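Side-chain contacts in cytosol aminopeptidase (Staphylococcus aureus subsp. aureus, PDB 3KZW), which probably removes amino acids, leucine among them, one at a time from the N-terminus of peptides as a metal-dependent aminopeptidase: residues A[154-159]-A[192-197]; A[158-163]-A[495-500]; A[163-168]-A[208-213]. All coordinates share one frame; numbering follows the deposited sequence.

Interaction 1 (A[154-159]-A[192-197]); sequences QSERAT and EGISIG
Glu-156 lies against Ile-194 and Gly-197, and its side chain can be followed atom by atom along the neighbouring helix. CB rests on the backbone of Gly-197, 3.9 Å from Gly-197 C; since glycine carries no side chain, the helix backbone itself forms this surface. CG comes next, 4.0 Å from Ile-194 CG2 and close to the same residue's carbonyl oxygen. The chain then bends (chi2 -73°), keeping OE2 beside the Ile-194 methyl group CG2 at 4.0 Å. The methylenes thus supply the apolar contact, while the buried carboxylate finds its polar partners just outside the two segments: OE2 accepts from Ala-24 N and, weakly, from Gln-198 NE2, the next residue of helix 188-208. Ser-155 adds a smaller touch, its OG 3.6 Å from Ile-194 CG1. That hydroxyl is hydrogen-bonded to Gly-152 O, one turn back in its own helix, which suits a small polar residue in a buried place. Within helix 144-157, Arg-157 grips Gln-154 OE1 side-on, with NE (3.1 Å) and NH2 both donating to it within the guanidinium plane. With glycine at the close approach, helix 144-157 packs on helix 188-208, probably the long helix that links the two domains in leucine aminopeptidases.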
ATOM      1  N   GLN A 154     -10.469 -43.222  -6.681  1.00  2.66           N
ATOM      2  CA  GLN A 154      -9.080 -42.932  -6.328  1.00  2.64           C
ATOM      3  C   GLN A 154      -8.058 -43.566  -7.269  1.00  2.64           C
ATOM      4  O   GLN A 154      -6.935 -43.079  -7.380  1.00  2.69           O
ATOM      5  CB  GLN A 154      -8.785 -43.328  -4.876  1.00  2.64           C
ATOM      6  CG  GLN A 154      -9.583 -42.564  -3.820  1.00  2.60           C
ATOM      7  CD  GLN A 154      -9.346 -41.068  -3.856  1.00  2.67           C
ATOM      8  OE1 GLN A 154      -9.831 -40.369  -4.745  1.00  2.72           O
ATOM      9  NE2 GLN A 154      -8.611 -40.564  -2.872  1.00  2.70           N
ATOM     10  N   SER A 155      -8.450 -44.641  -7.950  1.00  2.65           N
ATOM     11  CA  SER A 155      -7.572 -45.294  -8.924  1.00  2.65           C
ATOM     12  C   SER A 155      -7.248 -44.366 -10.096  1.00  2.65           C
ATOM     13  O   SER A 155      -6.242 -44.549 -10.781  1.00  2.67           O
ATOM     14  CB  SER A 155      -8.189 -46.604  -9.426  1.00  2.61           C
ATOM     15  OG  SER A 155      -9.308 -46.362 -10.260  1.00  2.64           O
ATOM     16  N   GLU A 156      -8.106 -43.370 -10.310  1.00  2.66           N
ATOM     17  CA  GLU A 156      -7.908 -42.379 -11.363  1.00  2.64           C
ATOM     18  C   GLU A 156      -7.578 -41.000 -10.797  1.00  2.64           C
ATOM     19  O   GLU A 156      -6.666 -40.330 -11.283  1.00  2.68           O
ATOM     20  CB  GLU A 156      -9.146 -42.292 -12.263  1.00  2.64           C
ATOM     21  CG  GLU A 156      -9.425 -43.545 -13.088  1.00  2.67           C
ATOM     22  CD  GLU A 156      -8.450 -43.738 -14.246  1.00  2.78           C
ATOM     23  OE1 GLU A 156      -7.783 -42.759 -14.653  1.00  2.79           O
ATOM     24  OE2 GLU A 156      -8.358 -44.876 -14.757  1.00  2.83           O
ATOM     25  N   ARG A 157      -8.315 -40.589  -9.766  1.00  2.64           N
ATOM     26  CA  ARG A 157      -8.189 -39.240  -9.212  1.00  2.64           C
ATOM     27  C   ARG A 157      -6.872 -39.005  -8.468  1.00  2.65           C
ATOM     28  O   ARG A 157      -6.242 -37.958  -8.639  1.00  2.69           O
ATOM     29  CB  ARG A 157      -9.385 -38.892  -8.319  1.00  2.55           C
ATOM     30  CG  ARG A 157      -9.376 -37.441  -7.850  1.00  2.71           C
ATOM     31  CD  ARG A 157     -10.674 -37.000  -7.211  1.00  2.68           C
ATOM     32  NE  ARG A 157     -10.952 -37.715  -5.971  1.00  2.80           N
ATOM     33  CZ  ARG A 157     -11.682 -37.229  -4.969  1.00  2.96           C
ATOM     34  NH1 ARG A 157     -12.202 -36.004  -5.043  1.00  2.77           N
ATOM     35  NH2 ARG A 157     -11.886 -37.969  -3.883  1.00  2.92           N
ATOM     36  N   ALA A 158      -6.464 -39.973  -7.650  1.00  2.63           N
ATOM     37  CA  ALA A 158      -5.257 -39.836  -6.833  1.00  2.65           C
ATOM     38  C   ALA A 158      -3.974 -39.945  -7.655  1.00  2.66           C
ATOM     39  O   ALA A 158      -2.938 -39.400  -7.271  1.00  2.66           O
ATOM     40  CB  ALA A 158      -5.255 -40.864  -5.716  1.00  2.63           C
ATOM     41  N   THR A 159      -4.057 -40.642  -8.786  1.00  2.63           N
ATOM     42  CA  THR A 159      -2.890 -40.918  -9.625  1.00  2.63           C
ATOM     43  C   THR A 159      -2.764 -39.950 -10.802  1.00  2.62           C
ATOM     44  O   THR A 159      -1.930 -40.144 -11.688  1.00  2.64           O
ATOM     45  CB  THR A 159      -2.928 -42.356 -10.163  1.00  2.62           C
ATOM     46  OG1 THR A 159      -4.111 -42.537 -10.951  1.00  2.65           O
ATOM     47  CG2 THR A 159      -2.926 -43.358  -9.020  1.00  2.66           C
ATOM     48  N   GLU A 192     -17.825 -48.056 -11.964  1.00  7.45           N
ATOM     49  CA  GLU A 192     -18.623 -46.853 -11.749  1.00  6.52           C
ATOM     50  C   GLU A 192     -17.760 -45.729 -11.168  1.00  5.67           C
ATOM     51  O   GLU A 192     -17.893 -44.569 -11.558  1.00  5.53           O
ATOM     52  CB  GLU A 192     -19.810 -47.164 -10.828  1.00  6.62           C
ATOM     53  CG  GLU A 192     -20.801 -46.016 -10.653  1.00  7.16           C
ATOM     54  CD  GLU A 192     -22.074 -46.426  -9.931  1.00  7.99           C
ATOM     55  OE1 GLU A 192     -22.530 -47.577 -10.114  1.00  8.27           O
ATOM     56  OE2 GLU A 192     -22.625 -45.585  -9.189  1.00  8.31           O
ATOM     57  N   GLY A 193     -16.877 -46.089 -10.239  1.00  4.78           N
ATOM     58  CA  GLY A 193     -15.954 -45.139  -9.623  1.00  3.79           C
ATOM     59  C   GLY A 193     -14.912 -44.625 -10.599  1.00  3.26           C
ATOM     60  O   GLY A 193     -14.562 -43.444 -10.575  1.00  3.02           O
ATOM     61  N   ILE A 194     -14.421 -45.519 -11.458  1.00  2.93           N
ATOM     62  CA  ILE A 194     -13.420 -45.184 -12.471  1.00  2.72           C
ATOM     63  C   ILE A 194     -13.930 -44.112 -13.435  1.00  2.71           C
ATOM     64  O   ILE A 194     -13.217 -43.149 -13.731  1.00  2.74           O
ATOM     65  CB  ILE A 194     -12.954 -46.442 -13.253  1.00  2.68           C
ATOM     66  CG1 ILE A 194     -12.126 -47.359 -12.347  1.00  2.62           C
ATOM     67  CG2 ILE A 194     -12.144 -46.057 -14.493  1.00  2.63           C
ATOM     68  CD1 ILE A 194     -11.925 -48.760 -12.890  1.00  2.60           C
ATOM     69  N   SER A 195     -15.164 -44.280 -13.906  1.00  2.69           N
ATOM     70  CA  SER A 195     -15.767 -43.341 -14.851  1.00  2.68           C
ATOM     71  C   SER A 195     -16.017 -41.969 -14.223  1.00  2.66           C
ATOM     72  O   SER A 195     -15.937 -40.948 -14.909  1.00  2.70           O
ATOM     73  CB  SER A 195     -17.052 -43.918 -15.455  1.00  2.66           C
ATOM     74  OG  SER A 195     -18.000 -44.216 -14.450  1.00  2.74           O
ATOM     75  N   ILE A 196     -16.308 -41.953 -12.922  1.00  2.62           N
ATOM     76  CA  ILE A 196     -16.443 -40.700 -12.172  1.00  2.63           C
ATOM     77  C   ILE A 196     -15.074 -40.027 -12.028  1.00  2.66           C
ATOM     78  O   ILE A 196     -14.937 -38.825 -12.268  1.00  2.62           O
ATOM     79  CB  ILE A 196     -17.109 -40.920 -10.781  1.00  2.61           C
ATOM     80  CG1 ILE A 196     -18.589 -41.280 -10.951  1.00  2.64           C
ATOM     81  CG2 ILE A 196     -16.960 -39.683  -9.894  1.00  2.57           C
ATOM     82  CD1 ILE A 196     -19.278 -41.755  -9.682  1.00  2.61           C
ATOM     83  N   GLY A 197     -14.072 -40.819 -11.652  1.00  2.67           N
ATOM     84  CA  GLY A 197     -12.698 -40.345 -11.508  1.00  2.61           C
ATOM     85  C   GLY A 197     -12.125 -39.786 -12.796  1.00  2.68           C
ATOM     86  O   GLY A 197     -11.434 -38.763 -12.784  1.00  2.69           O
TER

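Interaction 2 (A[158-163]-A[495-500])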
ATOM      1  N   ALA A 158      -6.464 -39.973  -7.650  1.00  2.63           N
ATOM      2  CA  ALA A 158      -5.257 -39.836  -6.833  1.00  2.65           C
ATOM      3  C   ALA A 158      -3.974 -39.945  -7.655  1.00  2.66           C
ATOM      4  O   ALA A 158      -2.938 -39.400  -7.271  1.00  2.66           O
ATOM      5  CB  ALA A 158      -5.255 -40.864  -5.716  1.00  2.63           C
ATOM      6  N   THR A 159      -4.057 -40.642  -8.786  1.00  2.63           N
ATOM      7  CA  THR A 159      -2.890 -40.918  -9.625  1.00  2.63           C
ATOM      8  C   THR A 159      -2.764 -39.950 -10.802  1.00  2.62           C
ATOM      9  O   THR A 159      -1.930 -40.144 -11.688  1.00  2.64           O
ATOM     10  CB  THR A 159      -2.928 -42.356 -10.163  1.00  2.62           C
ATOM     11  OG1 THR A 159      -4.111 -42.537 -10.951  1.00  2.65           O
ATOM     12  CG2 THR A 159      -2.926 -43.358  -9.020  1.00  2.66           C
ATOM     13  N   TYR A 160      -3.593 -38.910 -10.802  1.00  2.62           N
ATOM     14  CA  TYR A 160      -3.625 -37.930 -11.883  1.00  2.64           C
ATOM     15  C   TYR A 160      -2.321 -37.142 -11.979  1.00  2.66           C
ATOM     16  O   TYR A 160      -1.725 -36.777 -10.964  1.00  2.67           O
ATOM     17  CB  TYR A 160      -4.814 -36.979 -11.695  1.00  2.61           C
ATOM     18  CG  TYR A 160      -4.880 -35.834 -12.683  1.00  2.56           C
ATOM     19  CD1 TYR A 160      -5.401 -36.021 -13.961  1.00  2.57           C
ATOM     20  CD2 TYR A 160      -4.431 -34.560 -12.335  1.00  2.55           C
ATOM     21  CE1 TYR A 160      -5.467 -34.973 -14.871  1.00  2.63           C
ATOM     22  CE2 TYR A 160      -4.491 -33.505 -13.239  1.00  2.59           C
ATOM     23  CZ  TYR A 160      -5.010 -33.719 -14.502  1.00  2.62           C
ATOM     24  OH  TYR A 160      -5.074 -32.680 -15.398  1.00  2.61           O
ATOM     25  N   GLU A 161      -1.878 -36.906 -13.211  1.00  2.63           N
ATOM     26  CA  GLU A 161      -0.759 -36.005 -13.474  1.00  2.68           C
ATOM     27  C   GLU A 161      -0.915 -35.292 -14.812  1.00  2.68           C
ATOM     28  O   GLU A 161      -1.423 -35.868 -15.777  1.00  2.71           O
ATOM     29  CB  GLU A 161       0.593 -36.729 -13.373  1.00  2.68           C
ATOM     30  CG  GLU A 161       0.741 -37.973 -14.245  1.00  2.84           C
ATOM     31  CD  GLU A 161       2.060 -38.711 -14.016  1.00  2.99           C
ATOM     32  OE1 GLU A 161       3.116 -38.049 -13.864  1.00  2.98           O
ATOM     33  OE2 GLU A 161       2.036 -39.962 -13.999  1.00  2.89           O
ATOM     34  N   PHE A 162      -0.493 -34.030 -14.848  1.00  2.67           N
ATOM     35  CA  PHE A 162      -0.530 -33.217 -16.060  1.00  2.66           C
ATOM     36  C   PHE A 162       0.902 -32.902 -16.506  1.00  2.66           C
ATOM     37  O   PHE A 162       1.462 -31.853 -16.173  1.00  2.65           O
ATOM     38  CB  PHE A 162      -1.337 -31.934 -15.814  1.00  2.65           C
ATOM     39  CG  PHE A 162      -1.731 -31.206 -17.070  1.00  2.62           C
ATOM     40  CD1 PHE A 162      -2.867 -31.579 -17.777  1.00  2.62           C
ATOM     41  CD2 PHE A 162      -0.973 -30.138 -17.538  1.00  2.60           C
ATOM     42  CE1 PHE A 162      -3.237 -30.906 -18.938  1.00  2.62           C
ATOM     43  CE2 PHE A 162      -1.336 -29.462 -18.699  1.00  2.58           C
ATOM     44  CZ  PHE A 162      -2.470 -29.845 -19.400  1.00  2.59           C
ATOM     45  N   ASP A 163       1.493 -33.836 -17.248  1.00  2.65           N
ATOM     46  CA  ASP A 163       2.889 -33.727 -17.675  1.00  2.68           C
ATOM     47  C   ASP A 163       3.023 -33.586 -19.194  1.00  2.65           C
ATOM     48  O   ASP A 163       4.065 -33.903 -19.771  1.00  2.67           O
ATOM     49  CB  ASP A 163       3.710 -34.918 -17.149  1.00  2.68           C
ATOM     50  CG  ASP A 163       3.193 -36.273 -17.650  1.00  2.92           C
ATOM     51  OD1 ASP A 163       2.024 -36.362 -18.095  1.00  2.96           O
ATOM     52  OD2 ASP A 163       3.966 -37.260 -17.588  1.00  2.95           O
ATOM     53  N   ASN A 495      -6.015 -36.927  -2.668  1.00  2.62           N
ATOM     54  CA  ASN A 495      -6.926 -36.647  -3.777  1.00  2.64           C
ATOM     55  C   ASN A 495      -6.226 -36.251  -5.074  1.00  2.64           C
ATOM     56  O   ASN A 495      -6.881 -36.024  -6.090  1.00  2.62           O
ATOM     57  CB  ASN A 495      -7.951 -35.581  -3.378  1.00  2.65           C
ATOM     58  CG  ASN A 495      -9.141 -36.162  -2.635  1.00  2.77           C
ATOM     59  OD1 ASN A 495      -9.372 -37.374  -2.642  1.00  2.73           O
ATOM     60  ND2 ASN A 495      -9.912 -35.293  -1.995  1.00  2.84           N
ATOM     61  N   GLY A 496      -4.898 -36.174  -5.034  1.00  2.66           N
ATOM     62  CA  GLY A 496      -4.108 -35.831  -6.214  1.00  2.65           C
ATOM     63  C   GLY A 496      -3.146 -34.679  -5.983  1.00  2.68           C
ATOM     64  O   GLY A 496      -3.023 -34.188  -4.857  1.00  2.70           O
ATOM     65  N   PRO A 497      -2.463 -34.230  -7.055  1.00  2.65           N
ATOM     66  CA  PRO A 497      -1.457 -33.172  -6.960  1.00  2.64           C
ATOM     67  C   PRO A 497      -2.062 -31.770  -6.854  1.00  2.64           C
ATOM     68  O   PRO A 497      -3.288 -31.620  -6.869  1.00  2.64           O
ATOM     69  CB  PRO A 497      -0.682 -33.322  -8.271  1.00  2.60           C
ATOM     70  CG  PRO A 497      -1.670 -33.860  -9.230  1.00  2.57           C
ATOM     71  CD  PRO A 497      -2.631 -34.705  -8.441  1.00  2.64           C
ATOM     72  N   LYS A 498      -1.196 -30.762  -6.740  1.00  2.65           N
ATOM     73  CA  LYS A 498      -1.593 -29.354  -6.770  1.00  2.58           C
ATOM     74  C   LYS A 498      -2.396 -29.032  -8.020  1.00  2.59           C
ATOM     75  O   LYS A 498      -2.196 -29.639  -9.074  1.00  2.67           O
ATOM     76  CB  LYS A 498      -0.361 -28.450  -6.763  1.00  2.67           C
ATOM     77  CG  LYS A 498       0.361 -28.334  -5.434  1.00  2.76           C
ATOM     78  CD  LYS A 498       1.422 -27.238  -5.495  1.00  2.77           C
ATOM     79  CE  LYS A 498       2.666 -27.697  -6.240  1.00  2.82           C
ATOM     80  NZ  LYS A 498       3.608 -26.569  -6.503  1.00  2.98           N
ATOM     81  N   GLY A 499      -3.296 -28.063  -7.903  1.00  2.58           N
ATOM     82  CA  GLY A 499      -4.058 -27.593  -9.049  1.00  2.57           C
ATOM     83  C   GLY A 499      -5.539 -27.837  -8.884  1.00  2.64           C
ATOM     84  O   GLY A 499      -6.028 -27.895  -7.756  1.00  2.68           O
ATOM     85  N   PRO A 500      -6.261 -27.990 -10.012  1.00  2.64           N
ATOM     86  CA  PRO A 500      -7.711 -28.164 -10.011  1.00  2.61           C
ATOM     87  C   PRO A 500      -8.130 -29.428  -9.269  1.00  2.62           C
ATOM     88  O   PRO A 500      -7.486 -30.471  -9.404  1.00  2.65           O
ATOM     89  CB  PRO A 500      -8.052 -28.272 -11.498  1.00  2.66           C
ATOM     90  CG  PRO A 500      -6.796 -28.720 -12.150  1.00  2.64           C
ATOM     91  CD  PRO A 500      -5.699 -28.085 -11.371  1.00  2.62           C
TER
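Tyr-160 and Pro-497 meet mainly through a carbonyl laid against a proline ring: Tyr-160 O is 3.4 Å from Pro-497 CD and as near to CG. Proline has no N-H to donate, so this is van der Waals contact between a polar oxygen and ring methylenes. The side chains add an apolar touch, with Pro-497 CG at the edge of the tyrosine ring, close to its plane and 4.2 Å from CD2. CG of Tyr-160 stands opposite its backbone N (chi1 174°), which carries the phenol toward helix 188-208, where OH is hydrogen-bonded to Asp-205 OD1 and Asn-208 ND2.

The other contacts run backbone to backbone. Ala-158 CA is 4.1 Å from Asn-495 C, and Ala-158 O is 3.9 Å from Gly-496 CA. A small side chain at 158 and none at 496 suit this closeness, and the backbone angles of Gly-496 (phi 127°, psi -175°) are themselves ones that call for glycine.

No hydrogen bond spans the two segments; polar groups are held by third parties. Ala-158 O accepts from Gln-120 NE2, Asn-495 OD1 from Gln-154 NE2, and Asn-495 O from Arg-204 NH2. The two segments therefore meet through van der Waals and apolar contact, and the polar bonds that fix their positions run to the surrounding helices.

Interaction 3 (A[163-168]-A[208-213]); sequences DHYKSS and NMPPNV
Pro-210 lies over one face of the Tyr-165 ring, its CG 4.2 Å from the ring centroid and 24° off the normal, a CH-pi contact offset toward the rim. CD of the same proline comes to 3.6 Å from Tyr-165 CE2, so the CG and CD methylenes lie by the CE2-CZ side of the ring; proline suits this place because its ring methylenes offer C-H groups to the aromatic face. Val-213 meets the tip of the phenol: its two methyl groups sit by Tyr-165 OH, with CG1 at 3.5 Å and CG2 at 3.6 Å. With CG1 opposite the backbone N (chi1 178°), the branched valine turns both methyls to the oxygen. Met-209 SD lies more loosely, 4.3 Å from Tyr-165 OH. Two loops meet here. Tyr-165 occupies a type I beta turn running from Asp-163 to Lys-166, closed by Lys-166 N to Asp-163 O. The facing segment leaves helix 188-208 at Met-209 and bends back through a hydrogen bond from Val-213 N to Pro-210 O (2.9 Å), which brings proline and valine together before the tyrosine. Further out, a second subunit holds both sides: its Thr-358 OG1 is hydrogen-bonded to Tyr-165 O, its Val-350 O accepts from Asn-212 ND2, and its Ile-449 packs on Pro-210.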
ATOM      1  N   ASP A 163       1.493 -33.836 -17.248  1.00  2.65           N
ATOM      2  CA  ASP A 163       2.889 -33.727 -17.675  1.00  2.68           C
ATOM      3  C   ASP A 163       3.023 -33.586 -19.194  1.00  2.65           C
ATOM      4  O   ASP A 163       4.065 -33.903 -19.771  1.00  2.67           O
ATOM      5  CB  ASP A 163       3.710 -34.918 -17.149  1.00  2.68           C
ATOM      6  CG  ASP A 163       3.193 -36.273 -17.650  1.00  2.92           C
ATOM      7  OD1 ASP A 163       2.024 -36.362 -18.095  1.00  2.96           O
ATOM      8  OD2 ASP A 163       3.966 -37.260 -17.588  1.00  2.95           O
ATOM      9  N   HIS A 164       1.966 -33.083 -19.825  1.00  2.62           N
ATOM     10  CA  HIS A 164       1.885 -32.983 -21.283  1.00  2.66           C
ATOM     11  C   HIS A 164       2.846 -31.955 -21.884  1.00  2.65           C
ATOM     12  O   HIS A 164       3.212 -32.050 -23.055  1.00  2.65           O
ATOM     13  CB  HIS A 164       0.441 -32.687 -21.709  1.00  2.64           C
ATOM     14  CG  HIS A 164      -0.527 -33.775 -21.349  1.00  2.91           C
ATOM     15  ND1 HIS A 164      -0.926 -34.018 -20.050  1.00  2.84           N
ATOM     16  CD2 HIS A 164      -1.169 -34.688 -22.116  1.00  2.89           C
ATOM     17  CE1 HIS A 164      -1.772 -35.033 -20.034  1.00  2.80           C
ATOM     18  NE2 HIS A 164      -1.938 -35.456 -21.275  1.00  2.90           N
ATOM     19  N   TYR A 165       3.255 -30.982 -21.074  1.00  2.66           N
ATOM     20  CA  TYR A 165       4.165 -29.929 -21.524  1.00  2.65           C
ATOM     21  C   TYR A 165       5.582 -30.100 -20.974  1.00  2.63           C
ATOM     22  O   TYR A 165       6.435 -29.233 -21.152  1.00  2.60           O
ATOM     23  CB  TYR A 165       3.591 -28.544 -21.197  1.00  2.65           C
ATOM     24  CG  TYR A 165       2.356 -28.221 -22.006  1.00  2.63           C
ATOM     25  CD1 TYR A 165       2.464 -27.649 -23.272  1.00  2.60           C
ATOM     26  CD2 TYR A 165       1.081 -28.504 -21.515  1.00  2.61           C
ATOM     27  CE1 TYR A 165       1.336 -27.362 -24.027  1.00  2.65           C
ATOM     28  CE2 TYR A 165      -0.053 -28.220 -22.264  1.00  2.61           C
ATOM     29  CZ  TYR A 165       0.082 -27.649 -23.518  1.00  2.62           C
ATOM     30  OH  TYR A 165      -1.035 -27.363 -24.264  1.00  2.71           O
ATOM     31  N   LYS A 166       5.820 -31.233 -20.316  1.00  2.66           N
ATOM     32  CA  LYS A 166       7.146 -31.593 -19.826  1.00  2.66           C
ATOM     33  C   LYS A 166       7.903 -32.357 -20.906  1.00  2.70           C
ATOM     34  O   LYS A 166       7.345 -33.243 -21.558  1.00  2.71           O
ATOM     35  CB  LYS A 166       7.037 -32.457 -18.568  1.00  2.63           C
ATOM     36  CG  LYS A 166       6.300 -31.810 -17.404  1.00  2.64           C
ATOM     37  CD  LYS A 166       7.221 -30.970 -16.543  1.00  2.57           C
ATOM     38  CE  LYS A 166       6.518 -30.532 -15.273  1.00  2.56           C
ATOM     39  NZ  LYS A 166       7.433 -29.793 -14.372  1.00  2.66           N
ATOM     40  N   SER A 167       9.173 -32.010 -21.094  1.00  2.77           N
ATOM     41  CA  SER A 167      10.039 -32.728 -22.026  1.00  2.94           C
ATOM     42  C   SER A 167      10.440 -34.084 -21.458  1.00  3.27           C
ATOM     43  O   SER A 167      10.625 -35.045 -22.205  1.00  3.12           O
ATOM     44  CB  SER A 167      11.286 -31.907 -22.348  1.00  2.79           C
ATOM     45  OG  SER A 167      10.955 -30.765 -23.114  1.00  2.71           O
ATOM     46  N   SER A 168      10.564 -34.152 -20.135  1.00  3.99           N
ATOM     47  CA  SER A 168      10.956 -35.375 -19.447  1.00  4.93           C
ATOM     48  C   SER A 168       9.745 -36.109 -18.877  1.00  5.91           C
ATOM     49  O   SER A 168       9.736 -36.495 -17.705  1.00  5.91           O
ATOM     50  CB  SER A 168      11.952 -35.056 -18.330  1.00  4.75           C
ATOM     51  OG  SER A 168      11.317 -34.339 -17.283  1.00  4.48           O
ATOM     52  N   ASN A 208      -6.046 -27.233 -16.182  1.00  2.62           N
ATOM     53  CA  ASN A 208      -4.587 -27.160 -16.200  1.00  2.62           C
ATOM     54  C   ASN A 208      -4.014 -26.609 -17.503  1.00  2.61           C
ATOM     55  O   ASN A 208      -2.868 -26.167 -17.544  1.00  2.61           O
ATOM     56  CB  ASN A 208      -3.974 -28.531 -15.898  1.00  2.59           C
ATOM     57  CG  ASN A 208      -3.782 -28.773 -14.414  1.00  2.61           C
ATOM     58  OD1 ASN A 208      -3.309 -27.897 -13.684  1.00  2.60           O
ATOM     59  ND2 ASN A 208      -4.134 -29.972 -13.961  1.00  2.59           N
ATOM     60  N   MET A 209      -4.821 -26.643 -18.560  1.00  2.63           N
ATOM     61  CA  MET A 209      -4.421 -26.175 -19.882  1.00  2.62           C
ATOM     62  C   MET A 209      -3.994 -24.707 -19.841  1.00  2.64           C
ATOM     63  O   MET A 209      -4.691 -23.885 -19.243  1.00  2.66           O
ATOM     64  CB  MET A 209      -5.583 -26.344 -20.858  1.00  2.64           C
ATOM     65  CG  MET A 209      -5.158 -26.674 -22.271  1.00  2.80           C
ATOM     66  SD  MET A 209      -4.791 -28.426 -22.465  1.00  3.32           S
ATOM     67  CE  MET A 209      -6.468 -29.086 -22.606  1.00  2.84           C
ATOM     68  N   PRO A 210      -2.842 -24.377 -20.467  1.00  2.61           N
ATOM     69  CA  PRO A 210      -2.358 -22.994 -20.530  1.00  2.59           C
ATOM     70  C   PRO A 210      -3.329 -22.095 -21.292  1.00  2.61           C
ATOM     71  O   PRO A 210      -3.898 -22.530 -22.295  1.00  2.60           O
ATOM     72  CB  PRO A 210      -1.041 -23.110 -21.303  1.00  2.60           C
ATOM     73  CG  PRO A 210      -0.648 -24.528 -21.210  1.00  2.61           C
ATOM     74  CD  PRO A 210      -1.919 -25.305 -21.143  1.00  2.61           C
ATOM     75  N   PRO A 211      -3.521 -20.847 -20.820  1.00  2.64           N
ATOM     76  CA  PRO A 211      -4.495 -19.920 -21.408  1.00  2.61           C
ATOM     77  C   PRO A 211      -4.173 -19.495 -22.844  1.00  2.61           C
ATOM     78  O   PRO A 211      -5.074 -19.104 -23.582  1.00  2.70           O
ATOM     79  CB  PRO A 211      -4.445 -18.712 -20.470  1.00  2.55           C
ATOM     80  CG  PRO A 211      -3.125 -18.788 -19.816  1.00  2.63           C
ATOM     81  CD  PRO A 211      -2.820 -20.245 -19.672  1.00  2.67           C
ATOM     82  N   ASN A 212      -2.906 -19.567 -23.237  1.00  2.59           N
ATOM     83  CA  ASN A 212      -2.533 -19.287 -24.620  1.00  2.60           C
ATOM     84  C   ASN A 212      -2.825 -20.464 -25.556  1.00  2.62           C
ATOM     85  O   ASN A 212      -2.777 -20.318 -26.779  1.00  2.62           O
ATOM     86  CB  ASN A 212      -1.068 -18.831 -24.727  1.00  2.58           C
ATOM     87  CG  ASN A 212      -0.082 -19.885 -24.256  1.00  2.54           C
ATOM     88  OD1 ASN A 212      -0.237 -20.473 -23.188  1.00  2.62           O
ATOM     89  ND2 ASN A 212       0.950 -20.113 -25.050  1.00  2.61           N
ATOM     90  N   VAL A 213      -3.133 -21.620 -24.970  1.00  2.62           N
ATOM     91  CA  VAL A 213      -3.535 -22.809 -25.724  1.00  2.62           C
ATOM     92  C   VAL A 213      -5.059 -22.977 -25.679  1.00  2.66           C
ATOM     93  O   VAL A 213      -5.701 -23.120 -26.722  1.00  2.66           O
ATOM     94  CB  VAL A 213      -2.831 -24.092 -25.205  1.00  2.62           C
ATOM     95  CG1 VAL A 213      -3.301 -25.320 -25.974  1.00  2.60           C
ATOM     96  CG2 VAL A 213      -1.317 -23.954 -25.307  1.00  2.61           C
TER

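The three contacts follow one run of chain outward from helix 144-157. Interaction 1 is buried, a helix pair meeting through methylenes and a glycine backbone; interactions 2 and 3 are partly buried loop contacts, each using a tyrosine and a proline, but at the ring edge in one and over the face in the other. None has a hydrogen bond across its segments. Interactions 1 and 2 share Ala-158 and Thr-159, while helix 188-208 provides one side of interaction 1 and leads into one side of interaction 3. Phe-162 packs against Asn-208, bringing interactions 2 and 3 together. Both of these also touch the second subunit, interaction 3 more extensively; interaction 1 touches no other chain.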